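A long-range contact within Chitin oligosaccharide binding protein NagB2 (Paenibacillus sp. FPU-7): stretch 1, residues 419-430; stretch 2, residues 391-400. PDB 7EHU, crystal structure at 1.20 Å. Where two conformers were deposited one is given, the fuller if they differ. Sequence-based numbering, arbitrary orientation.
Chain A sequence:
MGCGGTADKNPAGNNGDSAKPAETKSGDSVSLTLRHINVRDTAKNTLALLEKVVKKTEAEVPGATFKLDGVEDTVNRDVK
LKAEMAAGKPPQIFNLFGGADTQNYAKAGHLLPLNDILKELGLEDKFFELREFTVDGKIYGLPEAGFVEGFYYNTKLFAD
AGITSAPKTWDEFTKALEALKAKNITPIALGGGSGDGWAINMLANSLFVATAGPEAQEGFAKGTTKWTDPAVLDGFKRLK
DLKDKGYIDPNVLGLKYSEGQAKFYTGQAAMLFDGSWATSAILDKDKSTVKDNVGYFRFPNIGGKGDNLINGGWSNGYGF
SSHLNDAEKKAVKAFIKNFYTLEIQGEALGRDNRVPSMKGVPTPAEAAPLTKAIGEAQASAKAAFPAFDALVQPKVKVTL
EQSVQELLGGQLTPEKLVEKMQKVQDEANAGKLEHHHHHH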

# COMPACT_ATOMS: atom_id res chain seq x y z
N GLU A 419 23.14 -9.48 2.20
CA GLU A 419 24.12 -9.31 3.27
C GLU A 419 23.91 -7.97 3.99
O GLU A 419 23.89 -7.91 5.23
CB GLU A 419 25.54 -9.41 2.69
CG GLU A 419 26.68 -9.14 3.67
CD GLU A 419 28.06 -9.00 3.00
OE1 GLU A 419 28.24 -8.16 2.10
OE2 GLU A 419 28.98 -9.74 3.40
N LYS A 420 23.74 -6.90 3.21
CA LYS A 420 23.48 -5.58 3.78
C LYS A 420 22.18 -5.57 4.57
O LYS A 420 22.10 -5.01 5.67
CB LYS A 420 23.46 -4.56 2.64
CG LYS A 420 23.20 -3.10 2.99
CD LYS A 420 23.15 -2.26 1.70
CE LYS A 420 22.64 -0.84 1.92
NZ LYS A 420 22.13 -0.18 0.65
N MET A 421 21.15 -6.23 4.05
CA MET A 421 19.86 -6.27 4.73
C MET A 421 19.94 -7.03 6.03
O MET A 421 19.37 -6.60 7.04
CB MET A 421 18.82 -6.90 3.81
CG MET A 421 18.33 -6.03 2.68
SD MET A 421 17.81 -4.36 3.20
CE MET A 421 16.63 -4.67 4.40
N GLN A 422 20.66 -8.14 6.06
CA GLN A 422 20.74 -8.87 7.33
C GLN A 422 21.57 -8.12 8.35
O GLN A 422 21.29 -8.18 9.55
CB GLN A 422 21.29 -10.29 7.12
CG GLN A 422 21.09 -11.20 8.34
CD GLN A 422 19.64 -11.26 8.79
OE1 GLN A 422 18.73 -11.30 7.96
NE2 GLN A 422 19.41 -11.28 10.09
N LYS A 423 22.58 -7.35 7.91
CA LYS A 423 23.34 -6.52 8.84
C LYS A 423 22.43 -5.51 9.52
O LYS A 423 22.45 -5.37 10.75
CB LYS A 423 24.49 -5.84 8.09
CG LYS A 423 25.43 -5.04 8.98
CD LYS A 423 26.57 -4.41 8.16
CE LYS A 423 27.12 -3.13 8.81
NZ LYS A 423 26.76 -3.01 10.26
N VAL A 424 21.61 -4.80 8.73
CA VAL A 424 20.70 -3.82 9.34
C VAL A 424 19.63 -4.51 10.17
O VAL A 424 19.23 -4.00 11.23
CB VAL A 424 20.11 -2.81 8.33
CG1 VAL A 424 21.23 -2.03 7.62
CG2 VAL A 424 19.17 -3.47 7.31
N GLN A 425 19.17 -5.69 9.74
CA GLN A 425 18.15 -6.42 10.49
C GLN A 425 18.67 -6.85 11.85
O GLN A 425 17.97 -6.74 12.87
CB GLN A 425 17.72 -7.65 9.70
CG GLN A 425 16.54 -8.40 10.30
CD GLN A 425 15.30 -7.56 10.27
OE1 GLN A 425 14.72 -7.34 9.20
NE2 GLN A 425 14.86 -7.07 11.42
N ASP A 426 19.91 -7.35 11.88
CA ASP A 426 20.54 -7.74 13.14
C ASP A 426 20.67 -6.54 14.07
O ASP A 426 20.41 -6.65 15.28
CB ASP A 426 21.92 -8.33 12.88
CG ASP A 426 21.87 -9.74 12.31
OD1 ASP A 426 20.85 -10.42 12.48
OD2 ASP A 426 22.89 -10.17 11.74
N GLU A 427 21.08 -5.39 13.53
CA GLU A 427 21.20 -4.17 14.32
C GLU A 427 19.85 -3.75 14.88
O GLU A 427 19.74 -3.41 16.06
CB GLU A 427 21.82 -3.05 13.47
CG GLU A 427 23.32 -3.25 13.24
CD GLU A 427 23.90 -2.54 12.02
OE1 GLU A 427 23.14 -2.00 11.18
OE2 GLU A 427 25.15 -2.54 11.91
N ALA A 428 18.81 -3.83 14.06
CA ALA A 428 17.48 -3.42 14.51
C ALA A 428 16.94 -4.38 15.56
O ALA A 428 16.24 -3.96 16.48
CB ALA A 428 16.53 -3.34 13.32
N ASN A 429 17.23 -5.67 15.41
CA ASN A 429 16.73 -6.65 16.37
C ASN A 429 17.41 -6.51 17.71
O ASN A 429 16.80 -6.78 18.75
CB ASN A 429 16.92 -8.06 15.82
CG ASN A 429 15.99 -8.37 14.65
OD1 ASN A 429 15.05 -7.61 14.36
ND2 ASN A 429 16.23 -9.50 13.99
N ALA A 430 18.69 -6.11 17.71
CA ALA A 430 19.41 -5.90 18.96
C ALA A 430 18.85 -4.70 19.70
O ALA A 430 18.80 -4.69 20.94
CB ALA A 430 20.89 -5.71 18.65
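Stretch 2 391-400: LVQPKVKVTL

How does stretch 2 lie on stretch 1? It enters as an extended segment, Val 392 and Gln 393 having psi angles of 159° and 150°, and turns into a helix at Pro 394 that runs on past Leu 400. Gln 393 holds the N-cap position, and its carbonyl O accepts the backbone N of Lys 397 at 3.1 Å. Stretch 1 is helical throughout, and the two helices run nearly antiparallel: their N-to-C directions differ by 168° and their axes approach to 9.3 Å. The pairs accordingly run in opposite order along the two chains, with Gln 393 beside Ala 428 near the end of stretch 1. The CA atoms of Gln 393 and Ala 428 are 6.9 Å apart, those of Val 396 and Gln 425 6.1 Å, and those of Leu 400 and Met 421 6.8 Å. Together the stretches bury 523 Å² of surface.

What does Met 421, the residue with the largest covered area, do at its end of the contact? Its CA-to-CB bond points sideways, but chi angles of -74°, -50° and -56°, all m, bend the side chain so that its end comes nearer stretch 2. The methyl CE lies 3.6 Å from CG1 of Val 396 and 3.8 Å from CB of Leu 400, while the sulfur SD is 3.6 Å from CA of Leu 400. CE also comes within 3.4 Å of the carbonyl O of Val 396, so the thioether packs against backbone as well as side chains.

Where does Thr 399 fit? It points toward stretch 1 with chi1 at -59° (m), and 72 Å² of it is covered. Its OG1 donates to the carbonyl O of Lys 395 at 2.8 Å, one turn back in its own helix. The methyl CG2 meets the other helix: it is 3.8 Å from SD of Met 421, 3.8 Å from CG2 of Val 424 and 4.1 Å from CE of Lys 420. OG1 is itself 4.0 Å from CG1 of Val 424, so both branches of Thr 399 lie against stretch 1 even as the hydroxyl bonds within its own helix.

What fills the middle of the contact? Val 396 is a knob in a hole formed by Met 421, Val 424, Gln 425 and Ala 428, with 65 Å² covered. Its CG2 lies 3.9 Å from CB of Ala 428, whose short side chain points toward stretch 2, and its CG1 is 3.4 Å from OE1 of Gln 425.

How is the polar end held together? The side-chain amide of Gln 393 works in both senses. Its OE1 accepts a hydrogen bond from NE2 of Gln 425 at 3.0 Å, and its NE2 donates to OD1 of Asn 429 at 3.1 Å, the latter nearly straight at 168°. Gln 425 NE2 also donates to Asn 429 OD1 at 3.0 Å, closing a small network of three amide side chains. The residue at the N-cap position of one helix is therefore tied by its side chain to the other.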

# COMPACT_ATOMS: atom_id res chain seq x y z
N LEU A 391 5.94 -5.57 9.07
CA LEU A 391 6.60 -6.60 9.86
C LEU A 391 8.04 -6.28 10.23
O LEU A 391 8.63 -7.03 11.02
CB LEU A 391 6.63 -7.92 9.06
CG LEU A 391 5.30 -8.43 8.52
CD1 LEU A 391 5.47 -9.70 7.72
CD2 LEU A 391 4.33 -8.65 9.67
N VAL A 392 8.65 -5.26 9.62
CA VAL A 392 10.04 -4.93 9.88
C VAL A 392 10.12 -3.48 10.33
O VAL A 392 9.23 -2.66 10.07
CB VAL A 392 11.00 -5.18 8.69
CG1 VAL A 392 10.90 -6.62 8.21
CG2 VAL A 392 10.72 -4.21 7.56
N GLN A 393 11.21 -3.17 11.01
CA GLN A 393 11.40 -1.85 11.56
C GLN A 393 11.58 -0.83 10.44
O GLN A 393 12.10 -1.17 9.37
CB GLN A 393 12.65 -1.87 12.44
CG GLN A 393 12.59 -2.81 13.65
CD GLN A 393 13.09 -4.28 13.40
OE1 GLN A 393 12.99 -4.85 12.28
NE2 GLN A 393 13.63 -4.90 14.46
N PRO A 394 11.16 0.43 10.67
CA PRO A 394 11.32 1.47 9.63
C PRO A 394 12.72 1.56 9.04
O PRO A 394 12.87 1.71 7.82
CB PRO A 394 10.92 2.75 10.39
CG PRO A 394 9.86 2.27 11.33
CD PRO A 394 10.37 0.93 11.81
N LYS A 395 13.75 1.44 9.87
CA LYS A 395 15.11 1.49 9.35
C LYS A 395 15.38 0.37 8.35
O LYS A 395 16.11 0.57 7.36
CB LYS A 395 16.10 1.39 10.50
CG LYS A 395 17.48 1.46 9.98
CD LYS A 395 17.92 2.74 9.38
CE LYS A 395 19.37 2.50 8.94
NZ LYS A 395 20.33 2.16 9.97
N VAL A 396 14.85 -0.82 8.61
CA VAL A 396 15.02 -1.95 7.69
C VAL A 396 14.32 -1.65 6.37
O VAL A 396 14.88 -1.87 5.29
CB VAL A 396 14.51 -3.25 8.35
CG1 VAL A 396 14.54 -4.43 7.38
CG2 VAL A 396 15.30 -3.57 9.63
N LYS A 397 13.10 -1.14 6.44
CA LYS A 397 12.35 -0.79 5.24
C LYS A 397 13.12 0.20 4.38
O LYS A 397 13.26 0.01 3.16
CB LYS A 397 10.99 -0.20 5.61
CG LYS A 397 10.13 0.16 4.43
CD LYS A 397 8.91 0.98 4.82
CE LYS A 397 9.23 2.43 5.05
NZ LYS A 397 8.00 3.18 5.36
N VAL A 398 13.57 1.31 4.97
CA VAL A 398 14.26 2.35 4.20
C VAL A 398 15.56 1.80 3.61
O VAL A 398 15.94 2.13 2.48
CB VAL A 398 14.45 3.59 5.09
CG1 VAL A 398 15.30 4.66 4.42
CG2 VAL A 398 13.09 4.18 5.48
N THR A 399 16.25 0.94 4.35
CA THR A 399 17.45 0.32 3.81
C THR A 399 17.12 -0.56 2.61
O THR A 399 17.88 -0.57 1.62
CB THR A 399 18.15 -0.48 4.90
OG1 THR A 399 18.50 0.39 5.99
CG2 THR A 399 19.43 -1.12 4.39
N LEU A 400 16.01 -1.30 2.65
CA LEU A 400 15.65 -2.10 1.48
C LEU A 400 15.34 -1.22 0.29
O LEU A 400 15.73 -1.54 -0.84
CB LEU A 400 14.47 -3.02 1.78
CG LEU A 400 14.15 -4.02 0.67
CD1 LEU A 400 15.30 -5.01 0.43
CD2 LEU A 400 12.87 -4.77 0.97